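Local coordinates for aerolysin-like protein (PDB 6LH8) that is an aerolysin-like protein of a toad that probably forms, or helps regulate, membrane pores linked to endolysosomes, at residues M1-T6 and I62-Q67; M25-I30 and E103-K108; T47-I52 and S90-S95; T53-T58 and I133-T138; L115-N120 and Q142-I147. One frame throughout, in Å; residues are numbered along the deposited sequence.

Contact 1: M1-T6 and I62-Q67; sequences MSASVT and IGTEIQ
Val5 and Ile66 set their side chains against each other at about a right angle, methyl to methyl, with Val5 CG2 3.8 Å from Ile66 CG2. Val5 holds CG1 anti to its backbone N (chi1 180°), which brings CG2 beside that N, and all three carbons CB, CG1 and CG2 close round the carbonyl oxygen of Gln67; its CB lies 3.4 Å from Gln67 O. One step back, Ala3 CB also points at segment 62-67, lying near Glu65 O and 4.0 Å from Thr64 CG2. The hydroxyl of Thr64 makes a hydrogen bond to Pro61 O, while its methyl CG2 faces Ala3. Met1 bends at the thioether (chi3 69°), and its terminal CE lies 3.8 Å from Gly63 O.

The backbones bridge once, between Ser2 and Glu65. Glu65 N donates to Met1 O at 2.8 Å, almost straight at 175°, and Ala3 N donates to Glu65 O at 3.0 Å. A water extends the link: it gives hydrogen bonds to Ala3 O and Glu65 O and accepts one from Gln67 N at 2.8 Å.

This is a surface junction between the two sheets of the chain. Strand 4-28 pairs with strand 110-130; Val5 packs there on Val126 and Ile128, and Ala3, just before the strand, on Ile128. Strand 65-68 pairs instead with strand 81-84, whose Thr82 and Thr84 touch Glu65.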
# COMPACT_ATOMS: atom_id res chain seq x y z
N MET A 1 15.90 -18.75 17.73
CA MET A 1 15.48 -17.35 17.65
C MET A 1 14.74 -17.05 16.34
O MET A 1 14.46 -15.88 16.05
CB MET A 1 16.69 -16.42 17.77
CG MET A 1 17.47 -16.58 19.05
SD MET A 1 18.34 -15.06 19.49
CE MET A 1 16.97 -14.00 19.93
N SER A 2 14.43 -18.08 15.57
CA SER A 2 13.67 -17.94 14.33
C SER A 2 12.34 -18.66 14.51
O SER A 2 12.32 -19.88 14.74
CB SER A 2 14.44 -18.50 13.13
OG SER A 2 13.87 -18.06 11.91
N ALA A 3 11.24 -17.93 14.40
CA ALA A 3 9.95 -18.53 14.68
C ALA A 3 9.42 -19.29 13.47
O ALA A 3 9.75 -18.99 12.32
CB ALA A 3 8.95 -17.45 15.09
N SER A 4 8.58 -20.29 13.75
CA SER A 4 7.70 -20.83 12.72
C SER A 4 6.52 -19.89 12.57
O SER A 4 5.97 -19.43 13.57
CB SER A 4 7.20 -22.23 13.09
OG SER A 4 8.25 -23.16 13.17
N VAL A 5 6.12 -19.60 11.33
CA VAL A 5 5.13 -18.55 11.08
C VAL A 5 4.05 -19.08 10.14
O VAL A 5 4.37 -19.68 9.10
CB VAL A 5 5.78 -17.29 10.48
CG1 VAL A 5 4.72 -16.23 10.22
CG2 VAL A 5 6.86 -16.75 11.38
N THR A 6 2.78 -18.85 10.48
CA THR A 6 1.67 -19.14 9.58
C THR A 6 0.65 -18.02 9.69
O THR A 6 0.11 -17.79 10.77
CB THR A 6 1.00 -20.47 9.93
OG1 THR A 6 1.93 -21.55 9.75
CG2 THR A 6 -0.23 -20.70 9.05
N ILE A 62 12.35 -11.13 23.05
CA ILE A 62 12.86 -10.02 22.27
C ILE A 62 14.03 -10.48 21.42
O ILE A 62 14.91 -11.23 21.88
CB ILE A 62 13.24 -8.85 23.21
CG1 ILE A 62 11.96 -8.23 23.76
CG2 ILE A 62 14.05 -7.81 22.45
CD1 ILE A 62 12.19 -6.99 24.59
N GLY A 63 14.04 -10.07 20.15
CA GLY A 63 15.02 -10.50 19.18
C GLY A 63 14.56 -11.63 18.28
O GLY A 63 15.25 -11.94 17.30
N THR A 64 13.42 -12.26 18.58
CA THR A 64 12.88 -13.32 17.73
C THR A 64 12.62 -12.80 16.33
O THR A 64 12.01 -11.74 16.15
CB THR A 64 11.59 -13.88 18.33
OG1 THR A 64 11.85 -14.43 19.62
CG2 THR A 64 11.00 -14.96 17.44
N GLU A 65 13.07 -13.55 15.33
CA GLU A 65 12.85 -13.16 13.94
C GLU A 65 11.57 -13.80 13.43
O GLU A 65 11.30 -14.97 13.70
CB GLU A 65 14.04 -13.54 13.06
CG GLU A 65 15.27 -12.67 13.31
CD GLU A 65 16.31 -12.76 12.20
OE1 GLU A 65 16.17 -13.64 11.33
OE2 GLU A 65 17.27 -11.96 12.21
N ILE A 66 10.78 -13.02 12.70
CA ILE A 66 9.46 -13.43 12.23
C ILE A 66 9.41 -13.12 10.74
O ILE A 66 9.27 -11.95 10.34
CB ILE A 66 8.33 -12.71 12.97
CG1 ILE A 66 8.41 -12.99 14.48
CG2 ILE A 66 6.97 -13.10 12.40
CD1 ILE A 66 7.73 -11.93 15.34
N GLN A 67 9.52 -14.16 9.92
CA GLN A 67 9.48 -14.03 8.46
C GLN A 67 8.08 -14.35 7.96
O GLN A 67 7.54 -15.42 8.26
CB GLN A 67 10.48 -14.98 7.80
CG GLN A 67 11.91 -14.53 7.88
CD GLN A 67 12.80 -15.28 6.91
OE1 GLN A 67 14.01 -15.04 6.85
NE2 GLN A 67 12.22 -16.20 6.15
O HOH W 1 10.51 -16.57 11.02

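Contact 2: M25-I30 and E103-K108; sequences MVASNI and EFVEPK
Asn29 and Val105 meet just past the end of strand 4-28, an outermost strand of the long antiparallel sheet of this aerolysin-like fold, where the chain passes the connection from strand 90-100 to strand 110-130. Three side chains, Ala27, Asn29 and Val105, point across. Val105 stands with CG1 anti to its backbone N (chi1 -161°) and CG2 beside that N, and the two branches divide the work: CG1 faces Asn29, and CG2 takes the methyl of Ala27, with Ala27 CB at 4.2 Å from Val105 CG2. The valine is buried and also packs on Leu111 of the neighbouring strand; Ala27 touches Tyr38.

Asn29 turns CG anti to its own N (chi1 -171°), which places CG toward segment 103-108, 3.1 Å from Glu106 O. The model sets ND2 too near the peptide groups there, so the bond from Asn29 ND2 to Glu106 O is doubtful. Beyond it, Ile30 and Lys108 start their side chains away from each other. Their backbones nevertheless stay close, CA to CA 4.5 Å for Ile30 and Lys108, just before the unmodelled residues that follow Ile30. Outside the pair, Phe104 receives Lys34 in a cation-pi contact, and the backbone of Val105 bonds with Val35. On the inner side of the asparagine, Val105 CG1 lies 3.5 Å from Asn29 CB.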
# COMPACT_ATOMS: atom_id res chain seq x y z
N MET A 25 -6.17 18.52 -11.62
CA MET A 25 -5.51 19.50 -12.48
C MET A 25 -6.53 19.99 -13.50
O MET A 25 -7.16 19.17 -14.18
CB MET A 25 -4.30 18.89 -13.20
CG MET A 25 -3.30 18.16 -12.30
SD MET A 25 -2.03 17.22 -13.20
CE MET A 25 -0.92 18.54 -13.69
N VAL A 26 -6.69 21.31 -13.63
CA VAL A 26 -7.72 21.87 -14.51
C VAL A 26 -7.10 22.79 -15.56
O VAL A 26 -6.08 23.45 -15.31
CB VAL A 26 -8.81 22.62 -13.70
CG1 VAL A 26 -8.29 23.96 -13.20
CG2 VAL A 26 -10.05 22.80 -14.55
N ALA A 27 -7.71 22.82 -16.75
CA ALA A 27 -7.27 23.69 -17.84
C ALA A 27 -8.44 23.95 -18.79
O ALA A 27 -9.35 23.13 -18.92
CB ALA A 27 -6.10 23.06 -18.61
N SER A 28 -8.38 25.11 -19.47
CA SER A 28 -9.45 25.56 -20.37
C SER A 28 -8.88 26.01 -21.71
O SER A 28 -7.75 26.52 -21.79
CB SER A 28 -10.25 26.70 -19.74
OG SER A 28 -10.93 26.28 -18.57
N ASN A 29 -9.68 25.85 -22.76
CA ASN A 29 -9.24 26.01 -24.15
C ASN A 29 -10.19 26.93 -24.92
O ASN A 29 -11.31 27.23 -24.50
CB ASN A 29 -9.15 24.65 -24.85
CG ASN A 29 -8.49 24.73 -26.21
OD1 ASN A 29 -8.21 25.81 -26.73
ND2 ASN A 29 -8.24 23.58 -26.81
N ILE A 30 -9.72 27.36 -26.09
CA ILE A 30 -10.47 28.24 -26.97
C ILE A 30 -9.94 28.19 -28.41
O ILE A 30 -9.25 27.25 -28.80
CB ILE A 30 -10.45 29.68 -26.44
CG1 ILE A 30 -11.55 30.50 -27.12
CG2 ILE A 30 -9.06 30.31 -26.63
CD1 ILE A 30 -12.93 30.19 -26.59
N GLU A 103 -2.78 14.70 -23.63
CA GLU A 103 -1.78 15.44 -24.39
C GLU A 103 -2.22 16.87 -24.65
O GLU A 103 -1.42 17.81 -24.51
CB GLU A 103 -1.50 14.71 -25.71
CG GLU A 103 -0.16 15.02 -26.32
CD GLU A 103 -0.05 14.52 -27.75
OE1 GLU A 103 0.76 15.08 -28.52
OE2 GLU A 103 -0.78 13.57 -28.10
N PHE A 104 -3.49 17.07 -24.99
CA PHE A 104 -3.99 18.37 -25.41
C PHE A 104 -5.31 18.68 -24.73
O PHE A 104 -6.01 17.79 -24.22
CB PHE A 104 -4.22 18.42 -26.93
CG PHE A 104 -2.95 18.41 -27.74
CD1 PHE A 104 -2.20 19.56 -27.89
CD2 PHE A 104 -2.52 17.25 -28.35
CE1 PHE A 104 -1.04 19.56 -28.64
CE2 PHE A 104 -1.36 17.24 -29.10
CZ PHE A 104 -0.61 18.39 -29.24
N VAL A 105 -5.66 19.96 -24.72
CA VAL A 105 -7.01 20.43 -24.43
C VAL A 105 -7.67 20.72 -25.78
O VAL A 105 -7.25 21.63 -26.50
CB VAL A 105 -7.00 21.67 -23.53
CG1 VAL A 105 -8.35 21.86 -22.88
CG2 VAL A 105 -5.90 21.56 -22.49
N GLU A 106 -8.69 19.94 -26.12
CA GLU A 106 -9.36 20.08 -27.41
C GLU A 106 -10.04 21.45 -27.51
O GLU A 106 -10.22 22.13 -26.50
CB GLU A 106 -10.37 18.94 -27.60
CG GLU A 106 -9.72 17.56 -27.61
CD GLU A 106 -10.50 16.53 -26.80
OE1 GLU A 106 -10.06 15.36 -26.74
OE2 GLU A 106 -11.55 16.90 -26.23
N PRO A 107 -10.36 21.90 -28.72
CA PRO A 107 -10.94 23.24 -28.88
C PRO A 107 -12.24 23.41 -28.11
O PRO A 107 -13.06 22.50 -28.02
CB PRO A 107 -11.17 23.35 -30.39
CG PRO A 107 -10.11 22.48 -30.98
CD PRO A 107 -9.95 21.32 -30.02
N LYS A 108 -12.42 24.62 -27.55
CA LYS A 108 -13.63 24.99 -26.80
C LYS A 108 -13.92 24.01 -25.67
O LYS A 108 -15.06 23.55 -25.50
CB LYS A 108 -14.82 25.15 -27.74
CG LYS A 108 -14.61 26.33 -28.66
CD LYS A 108 -15.90 27.08 -28.94
CE LYS A 108 -15.74 28.04 -30.09
NZ LYS A 108 -16.99 28.13 -30.90

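Contact 3: T47-I52 and S90-S95; sequences TITHNI and SYTELS
His50 brings the edge of its imidazole to the carboxylate of Glu93: NE2 donates to Glu93 OE1 at 2.7 Å, in the ring plane and at 158°, on the anti lone pair of that oxygen. Ring and carboxylate lie nearly coplanar, 26° apart, and Glu93 CG also sits in the ring plane at the edge. The pair is buried and has further partners in the same chain: Tyr139 OH bonds to His50 ND1, Arg73 makes a salt bridge to Glu93 OE1, probably keeping the carboxylate charged, and Leu74 N bonds to Glu93 OE2.

Strands 41-53 and 90-100 are antiparallel neighbours at one margin of the five-stranded sheet. His50 with Tyr91, and Ile48 with Glu93, are hydrogen-bonded pairs; His50 N to Tyr91 O measures 2.7 Å.

The face with Thr47, Thr49, Asn51, Ser90, Thr92 and Leu94 is chiefly hydroxyl chemistry. One water bonds both Thr49 OG1 and Thr92 OG1, 2.9 Å from each. Ser90 OG donates to Asn51 OD1 at 2.9 Å from 42° above the amide carbonyl plane, while Asn51 ND2 is taken by Gln142 OE1 and Ile140 O. At the far end Thr47 CG2 rests 3.7 Å from Leu94 CD1.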
# COMPACT_ATOMS: atom_id res chain seq x y z
N THR A 47 3.11 3.29 -1.89
CA THR A 47 3.69 2.51 -0.82
C THR A 47 2.73 1.43 -0.34
O THR A 47 1.50 1.56 -0.46
CB THR A 47 4.07 3.36 0.39
OG1 THR A 47 2.89 3.97 0.92
CG2 THR A 47 5.06 4.46 -0.01
N ILE A 48 3.32 0.37 0.20
CA ILE A 48 2.62 -0.61 1.00
C ILE A 48 3.41 -0.74 2.30
O ILE A 48 4.63 -0.91 2.26
CB ILE A 48 2.52 -1.98 0.30
CG1 ILE A 48 1.76 -1.86 -1.02
CG2 ILE A 48 1.90 -3.01 1.23
CD1 ILE A 48 1.60 -3.19 -1.78
N THR A 49 2.74 -0.63 3.43
CA THR A 49 3.43 -0.74 4.71
C THR A 49 2.99 -2.01 5.41
O THR A 49 1.78 -2.25 5.55
CB THR A 49 3.17 0.49 5.57
OG1 THR A 49 3.75 1.64 4.93
CG2 THR A 49 3.83 0.32 6.94
N HIS A 50 3.96 -2.81 5.85
CA HIS A 50 3.71 -4.07 6.53
C HIS A 50 4.12 -3.96 7.99
O HIS A 50 5.24 -3.57 8.29
CB HIS A 50 4.49 -5.20 5.86
CG HIS A 50 4.23 -5.31 4.39
ND1 HIS A 50 3.15 -5.98 3.87
CD2 HIS A 50 4.94 -4.84 3.33
CE1 HIS A 50 3.19 -5.91 2.55
NE2 HIS A 50 4.27 -5.23 2.20
N ASN A 51 3.23 -4.36 8.90
CA ASN A 51 3.49 -4.25 10.33
C ASN A 51 3.18 -5.55 11.03
O ASN A 51 2.28 -6.29 10.62
CB ASN A 51 2.65 -3.13 10.95
CG ASN A 51 2.68 -1.87 10.12
OD1 ASN A 51 3.49 -1.00 10.39
ND2 ASN A 51 1.81 -1.79 9.09
N ILE A 52 3.91 -5.82 12.11
CA ILE A 52 3.60 -6.95 12.99
C ILE A 52 3.43 -6.39 14.40
O ILE A 52 4.18 -5.50 14.81
CB ILE A 52 4.67 -8.07 12.92
CG1 ILE A 52 4.11 -9.37 13.48
CG2 ILE A 52 5.98 -7.68 13.60
CD1 ILE A 52 3.14 -10.07 12.52
N SER A 90 8.03 -2.86 11.43
CA SER A 90 7.35 -2.23 10.31
C SER A 90 8.30 -2.18 9.13
O SER A 90 9.48 -1.87 9.30
CB SER A 90 6.89 -0.82 10.67
OG SER A 90 6.20 -0.21 9.59
N TYR A 91 7.79 -2.48 7.94
CA TYR A 91 8.56 -2.43 6.71
C TYR A 91 7.71 -1.78 5.62
O TYR A 91 6.53 -2.10 5.48
CB TYR A 91 9.00 -3.84 6.31
CG TYR A 91 9.75 -3.92 5.00
CD1 TYR A 91 11.11 -3.69 4.95
CD2 TYR A 91 9.08 -4.20 3.82
CE1 TYR A 91 11.80 -3.75 3.77
CE2 TYR A 91 9.76 -4.26 2.63
CZ TYR A 91 11.12 -4.04 2.60
OH TYR A 91 11.81 -4.10 1.41
N THR A 92 8.31 -0.86 4.85
CA THR A 92 7.59 -0.12 3.82
C THR A 92 8.18 -0.44 2.45
O THR A 92 9.39 -0.28 2.24
CB THR A 92 7.66 1.39 4.08
OG1 THR A 92 7.08 1.68 5.36
CG2 THR A 92 6.92 2.16 3.01
N GLU A 93 7.34 -0.89 1.54
CA GLU A 93 7.70 -0.98 0.13
C GLU A 93 7.39 0.34 -0.56
O GLU A 93 6.50 1.09 -0.14
CB GLU A 93 6.94 -2.12 -0.56
CG GLU A 93 7.14 -3.49 0.05
CD GLU A 93 6.45 -4.58 -0.75
OE1 GLU A 93 5.49 -5.18 -0.22
OE2 GLU A 93 6.86 -4.84 -1.91
N LEU A 94 8.15 0.63 -1.61
CA LEU A 94 7.98 1.88 -2.34
C LEU A 94 8.18 1.61 -3.83
O LEU A 94 9.12 0.91 -4.22
CB LEU A 94 8.95 2.95 -1.84
CG LEU A 94 9.02 4.29 -2.58
CD1 LEU A 94 7.69 5.00 -2.53
CD2 LEU A 94 10.11 5.16 -1.97
N SER A 95 7.28 2.14 -4.65
CA SER A 95 7.48 2.08 -6.09
C SER A 95 7.12 3.44 -6.69
O SER A 95 6.49 4.28 -6.05
CB SER A 95 6.67 0.96 -6.76
OG SER A 95 5.28 1.20 -6.70
O HOH W 2 5.24 3.88 5.92

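Contact 4: T53-T58 and I133-T138; sequences TLPRAT and IKETAT
Glu135 reaches across to Thr58 and Pro55. Its CG is anti to the backbone N (chi1 -176°) and the chain bends at chi2 (63°), bringing the carboxylate to the loop. Thr58 OG1 donates to Glu135 OE2 at 2.8 Å, on the anti lone pair of OE2. Pro55 approaches tip to tip, its ring CG 3.7 Å from Glu135 OE1. That oxygen accepts from its own strand, Thr136 N to Glu135 OE1 at 3.0 Å.

At the end of strand 41-53, Thr53 pairs with Thr138 as a hydrogen-bonded antiparallel pair. Thr138 O takes two donors of one residue, Thr53 N at 2.9 Å and Thr53 OG1 at 3.0 Å. The hydroxyl can do so because it sits between the backbone N and the carbonyl carbon (chi1 58°), the crowded position. Between the polar groups, Ala137 CB lies 3.2 Å from Thr53 O and 4.0 Å from Leu54 CG.

What positions these groups lies one shell out. Thr58 OG1 also accepts from Val60 N, an ST turn, so the hydroxyl has two partners, and Val60 packs on Leu54 and Glu135. Strand 133-154 is held in place by backbone bonds of Glu135 with Ile128 and Ala137 with Val126 on strand 110-130.

The loop itself makes a type I beta turn from Pro55 to Thr58, closed by a weak bond. A strand pair ends here: 41-53 leaves the sheet after one last bridge, and its exit turn folds back on strand 133-154 through packing of Pro55 and the hydrogen bond of Thr58 to Glu135.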
# COMPACT_ATOMS: atom_id res chain seq x y z
N THR A 53 2.38 -6.84 15.08
CA THR A 53 2.06 -6.36 16.43
C THR A 53 1.89 -7.58 17.32
O THR A 53 1.38 -8.61 16.88
CB THR A 53 0.78 -5.50 16.45
OG1 THR A 53 -0.34 -6.24 15.95
CG2 THR A 53 0.95 -4.23 15.61
N LEU A 54 2.35 -7.48 18.57
CA LEU A 54 2.23 -8.59 19.51
C LEU A 54 1.49 -8.15 20.75
O LEU A 54 1.50 -6.95 21.09
CB LEU A 54 3.61 -9.14 19.91
CG LEU A 54 4.23 -10.17 18.97
CD1 LEU A 54 4.81 -9.47 17.74
CD2 LEU A 54 5.29 -11.04 19.67
N PRO A 55 0.83 -9.05 21.47
CA PRO A 55 0.24 -8.71 22.76
C PRO A 55 1.29 -8.08 23.68
O PRO A 55 2.47 -8.43 23.63
CB PRO A 55 -0.27 -10.04 23.30
CG PRO A 55 -0.57 -10.84 22.06
CD PRO A 55 0.56 -10.47 21.11
N ARG A 56 0.83 -7.14 24.49
CA ARG A 56 1.74 -6.41 25.36
C ARG A 56 2.50 -7.36 26.27
O ARG A 56 3.71 -7.18 26.48
CB ARG A 56 0.95 -5.38 26.18
CG ARG A 56 1.80 -4.55 27.14
CD ARG A 56 1.05 -3.29 27.58
NE ARG A 56 1.97 -2.29 28.11
CZ ARG A 56 1.63 -1.35 28.99
NH1 ARG A 56 0.38 -1.28 29.44
NH2 ARG A 56 2.54 -0.49 29.43
N ALA A 57 1.83 -8.39 26.79
CA ALA A 57 2.37 -9.35 27.75
C ALA A 57 2.89 -10.63 27.10
O ALA A 57 2.81 -11.71 27.70
CB ALA A 57 1.32 -9.69 28.79
N THR A 58 3.47 -10.56 25.91
CA THR A 58 3.83 -11.78 25.19
C THR A 58 5.06 -12.45 25.81
O THR A 58 5.93 -11.80 26.40
CB THR A 58 4.09 -11.49 23.72
OG1 THR A 58 4.42 -12.70 23.03
CG2 THR A 58 5.24 -10.50 23.55
N ILE A 133 7.14 -21.92 22.91
CA ILE A 133 6.34 -20.71 23.09
C ILE A 133 5.43 -20.55 21.87
O ILE A 133 5.89 -20.63 20.73
CB ILE A 133 7.24 -19.49 23.28
CG1 ILE A 133 8.03 -19.63 24.59
CG2 ILE A 133 6.43 -18.21 23.31
CD1 ILE A 133 9.19 -18.66 24.72
N LYS A 134 4.14 -20.34 22.12
CA LYS A 134 3.16 -20.10 21.06
C LYS A 134 2.52 -18.74 21.29
O LYS A 134 2.25 -18.34 22.43
CB LYS A 134 2.08 -21.19 21.01
CG LYS A 134 2.61 -22.60 20.82
CD LYS A 134 1.51 -23.55 20.37
CE LYS A 134 0.85 -24.23 21.56
NZ LYS A 134 0.91 -25.72 21.41
N GLU A 135 2.31 -18.01 20.20
CA GLU A 135 1.67 -16.71 20.26
C GLU A 135 0.86 -16.51 18.99
O GLU A 135 1.17 -17.06 17.95
CB GLU A 135 2.71 -15.58 20.40
CG GLU A 135 2.09 -14.19 20.57
CD GLU A 135 1.28 -14.10 21.83
OE1 GLU A 135 0.08 -14.45 21.81
OE2 GLU A 135 1.86 -13.72 22.88
N THR A 136 -0.20 -15.71 19.08
CA THR A 136 -0.89 -15.26 17.88
C THR A 136 -0.68 -13.75 17.80
O THR A 136 -1.27 -12.99 18.57
CB THR A 136 -2.37 -15.63 17.92
OG1 THR A 136 -2.50 -17.05 18.09
CG2 THR A 136 -3.05 -15.20 16.63
N ALA A 137 0.20 -13.34 16.89
CA ALA A 137 0.44 -11.93 16.63
C ALA A 137 -0.61 -11.42 15.63
O ALA A 137 -1.48 -12.16 15.18
CB ALA A 137 1.86 -11.72 16.11
N THR A 138 -0.53 -10.13 15.30
CA THR A 138 -1.43 -9.54 14.31
C THR A 138 -0.61 -8.80 13.26
O THR A 138 0.21 -7.94 13.59
CB THR A 138 -2.43 -8.58 14.95
OG1 THR A 138 -3.23 -9.29 15.91
CG2 THR A 138 -3.36 -8.00 13.88

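Contact 5: L115-N120 and Q142-I147; sequences LTRNEN and QSQSGI
Asn120 and Ser143 form a hydrogen-bonded pair, and Glu119 with Gln144 a non-hydrogen-bonded one, on strands whose axes pass 4.8 Å apart at 174°. Beyond them Ser145 changes the pattern: its N still donates to Asn118 O at 2.9 Å, but Asn118 N goes to the side-chain oxygen, Ser145 OG, at 2.8 Å. That OG in turn donates to Gly146 O at 2.8 Å.

This irregularity lies within the long beta hairpin of strands 110-130 and 133-154, at the middle of the five-stranded sheet. There Arg117 holds its guanidinium across Gln144, planes 31° apart, with Gln144 OE1 3.3 Å above the plane of the Arg117 guanidinium and offset toward the rim. The same OE1 receives Thr47 N. Arg117 NE makes a salt bridge to Glu119 OE2 at 3.2 Å, with OE2 27° out of the guanidinium plane. Arg117 NH1 bonds to Asp45 O and to a water that also reaches Ser145 O.

The aliphatic part of Arg117 lies against Ile147, whose CG1 is 3.8 Å from Arg117 CB; the other branch, Ile147 CG2, meets Leu115 CD2 at 3.9 Å. Phe44 of strand 41-53 also touches this isoleucine.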
# COMPACT_ATOMS: atom_id res chain seq x y z
N LEU A 115 -7.30 12.66 -10.12
CA LEU A 115 -6.37 11.57 -9.83
C LEU A 115 -6.81 10.87 -8.54
O LEU A 115 -6.89 11.51 -7.49
CB LEU A 115 -4.95 12.11 -9.70
CG LEU A 115 -4.53 12.76 -11.02
CD1 LEU A 115 -3.75 14.04 -10.80
CD2 LEU A 115 -3.72 11.77 -11.83
N THR A 116 -7.10 9.57 -8.63
CA THR A 116 -7.55 8.82 -7.46
C THR A 116 -6.77 7.52 -7.30
O THR A 116 -6.21 6.99 -8.26
CB THR A 116 -9.04 8.45 -7.53
OG1 THR A 116 -9.29 7.69 -8.72
CG2 THR A 116 -9.91 9.69 -7.51
N ARG A 117 -6.77 6.99 -6.07
CA ARG A 117 -6.27 5.64 -5.85
C ARG A 117 -6.98 5.01 -4.67
O ARG A 117 -7.49 5.70 -3.79
CB ARG A 117 -4.75 5.62 -5.63
CG ARG A 117 -4.26 6.28 -4.38
CD ARG A 117 -2.73 6.15 -4.26
NE ARG A 117 -2.18 7.11 -3.31
CZ ARG A 117 -0.91 7.50 -3.28
NH1 ARG A 117 -0.04 7.02 -4.17
NH2 ARG A 117 -0.51 8.37 -2.37
N ASN A 118 -7.01 3.68 -4.66
CA ASN A 118 -7.54 2.94 -3.52
C ASN A 118 -6.50 2.89 -2.42
O ASN A 118 -5.31 2.75 -2.68
CB ASN A 118 -7.91 1.50 -3.92
CG ASN A 118 -9.06 1.43 -4.91
OD1 ASN A 118 -9.97 2.26 -4.89
ND2 ASN A 118 -9.02 0.43 -5.79
N GLU A 119 -6.95 3.06 -1.18
CA GLU A 119 -6.09 2.91 -0.02
C GLU A 119 -6.82 1.99 0.95
O GLU A 119 -8.00 2.19 1.23
CB GLU A 119 -5.75 4.28 0.60
CG GLU A 119 -5.02 5.20 -0.38
CD GLU A 119 -4.36 6.40 0.28
OE1 GLU A 119 -4.60 6.61 1.49
OE2 GLU A 119 -3.63 7.13 -0.41
N ASN A 120 -6.13 0.95 1.40
CA ASN A 120 -6.79 -0.10 2.17
C ASN A 120 -5.94 -0.49 3.37
O ASN A 120 -4.72 -0.59 3.26
CB ASN A 120 -7.03 -1.36 1.33
CG ASN A 120 -8.02 -1.15 0.21
OD1 ASN A 120 -9.22 -1.38 0.37
ND2 ASN A 120 -7.52 -0.74 -0.96
N GLN A 142 -1.00 -1.74 5.22
CA GLN A 142 -1.54 -0.45 4.77
C GLN A 142 -1.09 -0.28 3.33
O GLN A 142 0.07 0.03 3.08
CB GLN A 142 -1.03 0.69 5.64
CG GLN A 142 -1.66 0.73 7.01
CD GLN A 142 -0.65 0.84 8.13
OE1 GLN A 142 0.57 0.75 7.91
NE2 GLN A 142 -1.15 1.04 9.34
N SER A 143 -2.02 -0.49 2.39
CA SER A 143 -1.66 -0.52 0.98
C SER A 143 -2.28 0.63 0.19
O SER A 143 -3.34 1.17 0.54
CB SER A 143 -2.07 -1.85 0.32
OG SER A 143 -3.41 -2.19 0.64
N GLN A 144 -1.58 1.00 -0.88
CA GLN A 144 -2.04 1.99 -1.85
C GLN A 144 -2.02 1.34 -3.23
O GLN A 144 -1.05 0.65 -3.58
CB GLN A 144 -1.14 3.23 -1.87
CG GLN A 144 -0.92 3.90 -0.51
CD GLN A 144 -0.01 5.11 -0.62
OE1 GLN A 144 0.88 5.16 -1.47
NE2 GLN A 144 -0.23 6.10 0.24
N SER A 145 -3.08 1.55 -4.00
CA SER A 145 -3.15 1.06 -5.37
C SER A 145 -2.47 2.03 -6.33
O SER A 145 -2.04 3.13 -5.96
CB SER A 145 -4.60 0.87 -5.79
OG SER A 145 -5.17 2.12 -6.16
N GLY A 146 -2.36 1.60 -7.59
CA GLY A 146 -1.99 2.53 -8.65
C GLY A 146 -3.03 3.61 -8.82
O GLY A 146 -4.20 3.47 -8.46
N ILE A 147 -2.59 4.73 -9.36
CA ILE A 147 -3.43 5.91 -9.51
C ILE A 147 -4.17 5.85 -10.84
O ILE A 147 -3.59 5.50 -11.88
CB ILE A 147 -2.59 7.19 -9.39
CG1 ILE A 147 -2.29 7.43 -7.90
CG2 ILE A 147 -3.29 8.39 -10.03
CD1 ILE A 147 -1.40 8.58 -7.64
O HOH W 3 -0.14 5.15 -6.30
O HOH W 4 -4.88 -0.66 -2.06
O HOH W 5 -4.32 -3.81 2.71

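Overall arrangement
Contacts 3 and 5 have centres about 7 Å from the centre of the chain and share the five-stranded sheet; they meet directly, among others through a probable hydrogen bond from Thr49 N to Gln142 O. Contact 3 is partly buried and holds the carboxylate-imidazole pair, whereas contacts 1, 2, 4 and 5 are surface contacts. Contact 5 combines backbone bonds, the Ser145 hydroxyl and an arginine-glutamate salt bridge. Contacts 1 and 4 sit toward one end, centres about 11 Å apart, tied by a few backbone bonds, with methyl packing in contact 1 and hydroxyl bonds in contact 4. Contact 2, also on strand 4-28, has its centre about 56 Å from that of contact 1 and combines one alanine-valine contact with an asparagine amide of uncertain placement.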